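Local coordinates for protein putative N-acetylmuramoyl-L-alanine amidase,autolysin cwp6 (Peptoclostridium difficile, PDB 5J72) that probably cleaves the amide bond between N-acetylmuramic acid and L-alanine in peptidoglycan as a zinc-dependent autolysin held at the cell wall by CWB2 modules, at residues H530-Y544 with I600-M613. Numbering follows the deposited sequence.
With ZN (zinc ion), chain I.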
loop_
_atom_site.group_PDB
_atom_site.type_symbol
_atom_site.label_atom_id
_atom_site.label_comp_id
_atom_site.label_asym_id
_atom_site.label_seq_id
_atom_site.Cartn_x
_atom_site.Cartn_y
_atom_site.Cartn_z
ATOM N N HIS A 530 -15.267 -8.465 -23.153
ATOM C CA HIS A 530 -15.224 -9.904 -23.383
ATOM C C HIS A 530 -14.072 -10.301 -24.315
ATOM O O HIS A 530 -13.423 -9.429 -24.897
ATOM C CB HIS A 530 -16.558 -10.332 -24.033
ATOM C CG HIS A 530 -17.703 -10.375 -23.059
ATOM N ND1 HIS A 530 -18.242 -11.583 -22.595
ATOM C CD2 HIS A 530 -18.385 -9.359 -22.454
ATOM C CE1 HIS A 530 -19.197 -11.242 -21.736
ATOM N NE2 HIS A 530 -19.335 -9.924 -21.604
ATOM N N TYR A 531 -13.789 -11.618 -24.429
ATOM C CA TYR A 531 -12.777 -12.126 -25.363
ATOM C C TYR A 531 -13.491 -13.159 -26.267
ATOM O O TYR A 531 -14.348 -13.897 -25.770
ATOM C CB TYR A 531 -11.596 -12.744 -24.616
ATOM C CG TYR A 531 -10.621 -11.669 -24.191
ATOM C CD1 TYR A 531 -9.476 -11.404 -24.936
ATOM C CD2 TYR A 531 -10.876 -10.869 -23.078
ATOM C CE1 TYR A 531 -8.620 -10.361 -24.597
ATOM C CE2 TYR A 531 -10.022 -9.822 -22.730
ATOM C CZ TYR A 531 -8.900 -9.568 -23.495
ATOM O OH TYR A 531 -8.059 -8.527 -23.156
ATOM N N ASN A 532 -13.199 -13.165 -27.585
ATOM C CA ASN A 532 -13.867 -14.055 -28.558
ATOM C C ASN A 532 -13.215 -15.408 -28.626
ATOM O O ASN A 532 -12.160 -15.632 -28.027
ATOM C CB ASN A 532 -13.805 -13.479 -29.971
ATOM C CG ASN A 532 -15.152 -13.160 -30.493
ATOM O OD1 ASN A 532 -16.079 -13.940 -30.278
ATOM N ND2 ASN A 532 -15.374 -12.017 -31.146
ATOM N N ALA A 533 -13.859 -16.314 -29.384
ATOM C CA ALA A 533 -13.369 -17.696 -29.602
ATOM C C ALA A 533 -14.141 -18.288 -30.792
ATOM O O ALA A 533 -15.196 -17.792 -31.136
ATOM C CB ALA A 533 -13.622 -18.577 -28.354
ATOM N N SER A 534 -13.608 -19.312 -31.394
ATOM C CA SER A 534 -14.233 -20.061 -32.473
ATOM C C SER A 534 -13.394 -21.357 -32.439
ATOM O O SER A 534 -13.814 -22.353 -31.875
ATOM C CB SER A 534 -14.161 -19.296 -33.799
ATOM O OG SER A 534 -12.846 -18.994 -34.243
ATOM N N ASN A 535 -12.201 -21.304 -33.011
ATOM C CA ASN A 535 -11.179 -22.360 -33.015
ATOM C C ASN A 535 -9.908 -21.525 -33.203
ATOM O O ASN A 535 -9.977 -20.353 -32.901
ATOM C CB ASN A 535 -11.392 -23.433 -34.111
ATOM C CG ASN A 535 -12.345 -23.036 -35.202
ATOM O OD1 ASN A 535 -11.954 -22.328 -36.142
ATOM N ND2 ASN A 535 -13.606 -23.435 -35.147
ATOM N N GLY A 536 -8.774 -22.017 -33.665
ATOM C CA GLY A 536 -7.649 -21.089 -33.779
ATOM C C GLY A 536 -7.878 -20.087 -34.896
ATOM O O GLY A 536 -7.225 -19.051 -34.965
ATOM N N SER A 537 -8.853 -20.427 -35.777
ATOM C CA SER A 537 -9.272 -19.686 -36.968
ATOM C C SER A 537 -9.611 -18.178 -36.754
ATOM O O SER A 537 -8.816 -17.314 -37.162
ATOM C CB SER A 537 -10.493 -20.377 -37.565
ATOM O OG SER A 537 -10.720 -19.924 -38.889
ATOM N N GLY A 538 -10.783 -17.864 -36.151
ATOM C CA GLY A 538 -11.165 -16.469 -35.928
ATOM C C GLY A 538 -10.058 -15.690 -35.237
ATOM O O GLY A 538 -9.284 -16.226 -34.454
ATOM N N ASN A 539 -9.967 -14.400 -35.555
ATOM C CA ASN A 539 -8.964 -13.505 -34.972
ATOM C C ASN A 539 -9.440 -12.081 -35.247
ATOM O O ASN A 539 -10.238 -11.867 -36.170
ATOM C CB ASN A 539 -7.546 -13.737 -35.562
ATOM C CG ASN A 539 -7.442 -13.400 -37.051
ATOM O OD1 ASN A 539 -7.671 -14.277 -37.895
ATOM N ND2 ASN A 539 -7.171 -12.152 -37.450
ATOM N N GLY A 540 -8.967 -11.118 -34.435
ATOM C CA GLY A 540 -9.360 -9.725 -34.599
ATOM C C GLY A 540 -10.250 -9.219 -33.471
ATOM O O GLY A 540 -10.548 -9.941 -32.513
ATOM N N VAL A 541 -10.690 -7.954 -33.617
ATOM C CA VAL A 541 -11.510 -7.245 -32.639
ATOM C C VAL A 541 -12.826 -6.820 -33.302
ATOM O O VAL A 541 -12.849 -6.458 -34.495
ATOM C CB VAL A 541 -10.684 -6.002 -32.116
ATOM C CG1 VAL A 541 -10.193 -5.143 -33.279
ATOM C CG2 VAL A 541 -11.544 -5.110 -31.218
ATOM N N GLU A 542 -13.932 -6.876 -32.542
ATOM C CA GLU A 542 -15.249 -6.434 -33.003
ATOM C C GLU A 542 -15.983 -5.915 -31.813
ATOM O O GLU A 542 -15.690 -6.335 -30.696
ATOM C CB GLU A 542 -16.056 -7.585 -33.616
ATOM C CG GLU A 542 -16.157 -8.788 -32.669
ATOM C CD GLU A 542 -16.776 -10.018 -33.393
ATOM O OE1 GLU A 542 -16.622 -10.123 -34.649
ATOM O OE2 GLU A 542 -17.421 -10.845 -32.716
ATOM N N ILE A 543 -16.905 -5.021 -32.023
ATOM C CA ILE A 543 -17.657 -4.506 -30.913
ATOM C C ILE A 543 -19.121 -4.551 -31.319
ATOM O O ILE A 543 -19.445 -4.161 -32.436
ATOM C CB ILE A 543 -17.180 -3.046 -30.624
ATOM C CG1 ILE A 543 -15.613 -3.047 -30.320
ATOM C CG2 ILE A 543 -18.011 -2.444 -29.465
ATOM C CD1 ILE A 543 -15.054 -1.716 -29.959
ATOM N N TYR A 544 -19.999 -4.980 -30.429
ATOM C CA TYR A 544 -21.428 -4.978 -30.683
ATOM C C TYR A 544 -22.043 -3.758 -30.139
ATOM O O TYR A 544 -21.668 -3.329 -29.027
ATOM C CB TYR A 544 -22.084 -6.184 -29.998
ATOM C CG TYR A 544 -21.729 -7.445 -30.728
ATOM C CD1 TYR A 544 -20.619 -8.179 -30.375
ATOM C CD2 TYR A 544 -22.472 -7.863 -31.839
ATOM C CE1 TYR A 544 -20.235 -9.294 -31.098
ATOM C CE2 TYR A 544 -22.092 -8.970 -32.569
ATOM C CZ TYR A 544 -20.971 -9.683 -32.198
ATOM O OH TYR A 544 -20.550 -10.763 -32.927
ATOM N N ILE A 600 -22.414 -1.166 -24.989
ATOM C CA ILE A 600 -21.730 -1.873 -26.052
ATOM C C ILE A 600 -21.033 -3.045 -25.430
ATOM O O ILE A 600 -20.856 -3.096 -24.193
ATOM C CB ILE A 600 -20.651 -1.051 -26.774
ATOM C CG1 ILE A 600 -19.636 -0.503 -25.698
ATOM C CG2 ILE A 600 -21.320 0.160 -27.545
ATOM C CD1 ILE A 600 -18.427 0.097 -26.331
ATOM N N LEU A 601 -20.596 -3.968 -26.266
ATOM C CA LEU A 601 -19.862 -5.112 -25.803
ATOM C C LEU A 601 -18.661 -5.279 -26.674
ATOM O O LEU A 601 -18.752 -5.513 -27.877
ATOM C CB LEU A 601 -20.698 -6.398 -25.769
ATOM C CG LEU A 601 -20.019 -7.657 -25.204
ATOM C CD1 LEU A 601 -21.078 -8.543 -24.579
ATOM C CD2 LEU A 601 -19.254 -8.462 -26.227
ATOM N N VAL A 602 -17.493 -5.159 -26.059
ATOM C CA VAL A 602 -16.226 -5.248 -26.743
ATOM C C VAL A 602 -15.688 -6.638 -26.716
ATOM O O VAL A 602 -15.554 -7.203 -25.641
ATOM C CB VAL A 602 -15.181 -4.317 -26.049
ATOM C CG1 VAL A 602 -13.829 -4.378 -26.768
ATOM C CG2 VAL A 602 -15.718 -2.876 -25.995
ATOM N N GLU A 603 -15.370 -7.225 -27.914
ATOM C CA GLU A 603 -14.704 -8.527 -27.965
ATOM C C GLU A 603 -13.290 -8.142 -28.309
ATOM O O GLU A 603 -12.958 -8.011 -29.513
ATOM C CB GLU A 603 -15.295 -9.414 -29.063
ATOM C CG GLU A 603 -16.740 -9.741 -28.737
ATOM C CD GLU A 603 -16.840 -10.970 -27.822
ATOM O OE1 GLU A 603 -15.806 -11.459 -27.354
ATOM O OE2 GLU A 603 -17.962 -11.430 -27.583
ATOM N N CYS A 604 -12.436 -7.924 -27.276
ATOM C CA CYS A 604 -11.068 -7.419 -27.450
ATOM C C CYS A 604 -10.214 -8.113 -28.473
ATOM O O CYS A 604 -9.467 -7.472 -29.207
ATOM C CB CYS A 604 -10.339 -7.453 -26.104
ATOM S SG CYS A 604 -11.234 -6.568 -24.803
ATOM N N ALA A 605 -10.274 -9.452 -28.457
ATOM C CA ALA A 605 -9.434 -10.283 -29.301
ATOM C C ALA A 605 -9.946 -11.726 -29.155
ATOM O O ALA A 605 -10.806 -11.987 -28.297
ATOM C CB ALA A 605 -8.003 -10.210 -28.795
ATOM N N PHE A 606 -9.446 -12.649 -30.008
ATOM C CA PHE A 606 -9.830 -14.062 -29.935
ATOM C C PHE A 606 -8.862 -14.659 -28.999
ATOM O O PHE A 606 -7.671 -14.681 -29.290
ATOM C CB PHE A 606 -9.760 -14.762 -31.322
ATOM C CG PHE A 606 -11.033 -14.539 -32.105
ATOM C CD1 PHE A 606 -11.369 -13.276 -32.570
ATOM C CD2 PHE A 606 -11.934 -15.573 -32.302
ATOM C CE1 PHE A 606 -12.575 -13.051 -33.212
ATOM C CE2 PHE A 606 -13.145 -15.339 -32.945
ATOM C CZ PHE A 606 -13.456 -14.078 -33.394
ATOM N N ILE A 607 -9.362 -15.156 -27.845
ATOM C CA ILE A 607 -8.490 -15.729 -26.804
ATOM C C ILE A 607 -7.870 -17.092 -27.233
ATOM O O ILE A 607 -6.929 -17.554 -26.579
ATOM C CB ILE A 607 -9.310 -15.872 -25.467
ATOM C CG1 ILE A 607 -8.336 -15.836 -24.270
ATOM C CG2 ILE A 607 -10.155 -17.195 -25.444
ATOM C CD1 ILE A 607 -9.095 -15.612 -22.966
ATOM N N ASP A 608 -8.380 -17.688 -28.336
ATOM C CA ASP A 608 -7.885 -18.965 -28.899
ATOM C C ASP A 608 -7.136 -18.680 -30.210
ATOM O O ASP A 608 -6.894 -19.605 -30.979
ATOM C CB ASP A 608 -9.056 -19.958 -29.180
ATOM C CG ASP A 608 -10.156 -19.356 -30.068
ATOM O OD1 ASP A 608 -11.066 -20.110 -30.491
ATOM O OD2 ASP A 608 -10.106 -18.118 -30.343
ATOM N N ASN A 609 -6.776 -17.412 -30.496
ATOM C CA ASN A 609 -5.982 -17.145 -31.717
ATOM C C ASN A 609 -4.554 -16.736 -31.295
ATOM O O ASN A 609 -4.376 -15.732 -30.610
ATOM C CB ASN A 609 -6.602 -16.060 -32.592
ATOM C CG ASN A 609 -5.723 -15.785 -33.793
ATOM O OD1 ASN A 609 -4.833 -14.913 -33.732
ATOM N ND2 ASN A 609 -5.883 -16.514 -34.905
ATOM N N LYS A 610 -3.536 -17.512 -31.697
ATOM C CA LYS A 610 -2.151 -17.228 -31.300
ATOM C C LYS A 610 -1.637 -15.852 -31.716
ATOM O O LYS A 610 -0.935 -15.203 -30.937
ATOM C CB LYS A 610 -1.215 -18.281 -31.892
ATOM C CG LYS A 610 -0.114 -18.631 -30.898
ATOM C CD LYS A 610 1.216 -18.923 -31.570
ATOM C CE LYS A 610 2.259 -19.046 -30.501
ATOM N NZ LYS A 610 2.958 -17.754 -30.320
ATOM N N SER A 611 -1.946 -15.409 -32.924
ATOM C CA SER A 611 -1.464 -14.091 -33.345
ATOM C C SER A 611 -2.030 -12.944 -32.399
ATOM O O SER A 611 -1.275 -12.069 -31.979
ATOM C CB SER A 611 -1.860 -13.846 -34.793
ATOM O OG SER A 611 -1.485 -12.537 -35.199
ATOM N N ASP A 612 -3.346 -12.993 -32.069
ATOM C CA ASP A 612 -4.009 -12.028 -31.175
ATOM C C ASP A 612 -3.413 -12.117 -29.784
ATOM O O ASP A 612 -3.001 -11.108 -29.227
ATOM C CB ASP A 612 -5.525 -12.323 -31.090
ATOM C CG ASP A 612 -6.335 -11.877 -32.283
ATOM O OD1 ASP A 612 -7.575 -12.048 -32.259
ATOM O OD2 ASP A 612 -5.737 -11.345 -33.243
ATOM N N MET A 613 -3.352 -13.350 -29.210
ATOM C CA MET A 613 -2.843 -13.565 -27.844
ATOM C C MET A 613 -1.368 -13.240 -27.682
ATOM O O MET A 613 -0.933 -12.888 -26.580
ATOM C CB MET A 613 -3.111 -15.016 -27.415
ATOM C CG MET A 613 -4.579 -15.258 -27.257
ATOM S SD MET A 613 -5.152 -14.307 -25.787
ATOM C CE MET A 613 -6.053 -13.128 -26.546
HETATM ZN ZN ZN I . -17.863 -13.607 -23.362
HETATM O O HOH W 1 -17.401 -13.448 -25.465
HETATM O O HOH W 2 -13.051 -10.214 -31.233
HETATM O O HOH W 3 -4.450 -19.535 -33.539
HETATM O O HOH W 4 -19.941 -13.782 -23.908
HETATM O O HOH W 5 -17.786 -15.835 -24.095
#
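Phe-606 lies between two layers of the 530-544 segment: CB of Asn-532 sits over the centre of one ring face, 3.3 Å from the centroid, and the backbone of Gly-538 and Asn-539 covers the other. Gly-538, with no side chain, lets its backbone lie flat against this face. The chain from Ile-600 runs between the two strands of 530-544, antiparallel to 541-544 and parallel to 530-532; His-530 pairs with Glu-603 but Asn-532 with Phe-606, the one-residue shift of a beta bulge. Beyond the strands, carboxylates and an amide hold the 533-540 loop. Asp-608 OD1 takes the N-H of Ser-534 in an almost straight bond (2.8 Å, 178°). Asp-612 OD1 receives Gly-540 N on its syn lone pair (2.7 Å) and Phe-606 N on its anti lone pair (3.0 Å). Asn-609 does two jobs, OD1 capping the helix at Asp-612 N while ND2 donates to Gly-536 O (2.9 Å).

At the zinc end, His-530 ND1 binds the metal at 2.2 Å beside His-460 and Glu-477, and CD1 of Leu-601 packs over its ring. Glu-603, bent at chi2 (-86°), stacks its carboxylate nearly parallel to the Asn-532 amide and brings OE2 within 3.0 Å of water 1, itself a zinc ligand. A carboxylate beside metal-bound water is consistent with the general-base arrangement of zinc amidases, where such a group helps activate the water for attack.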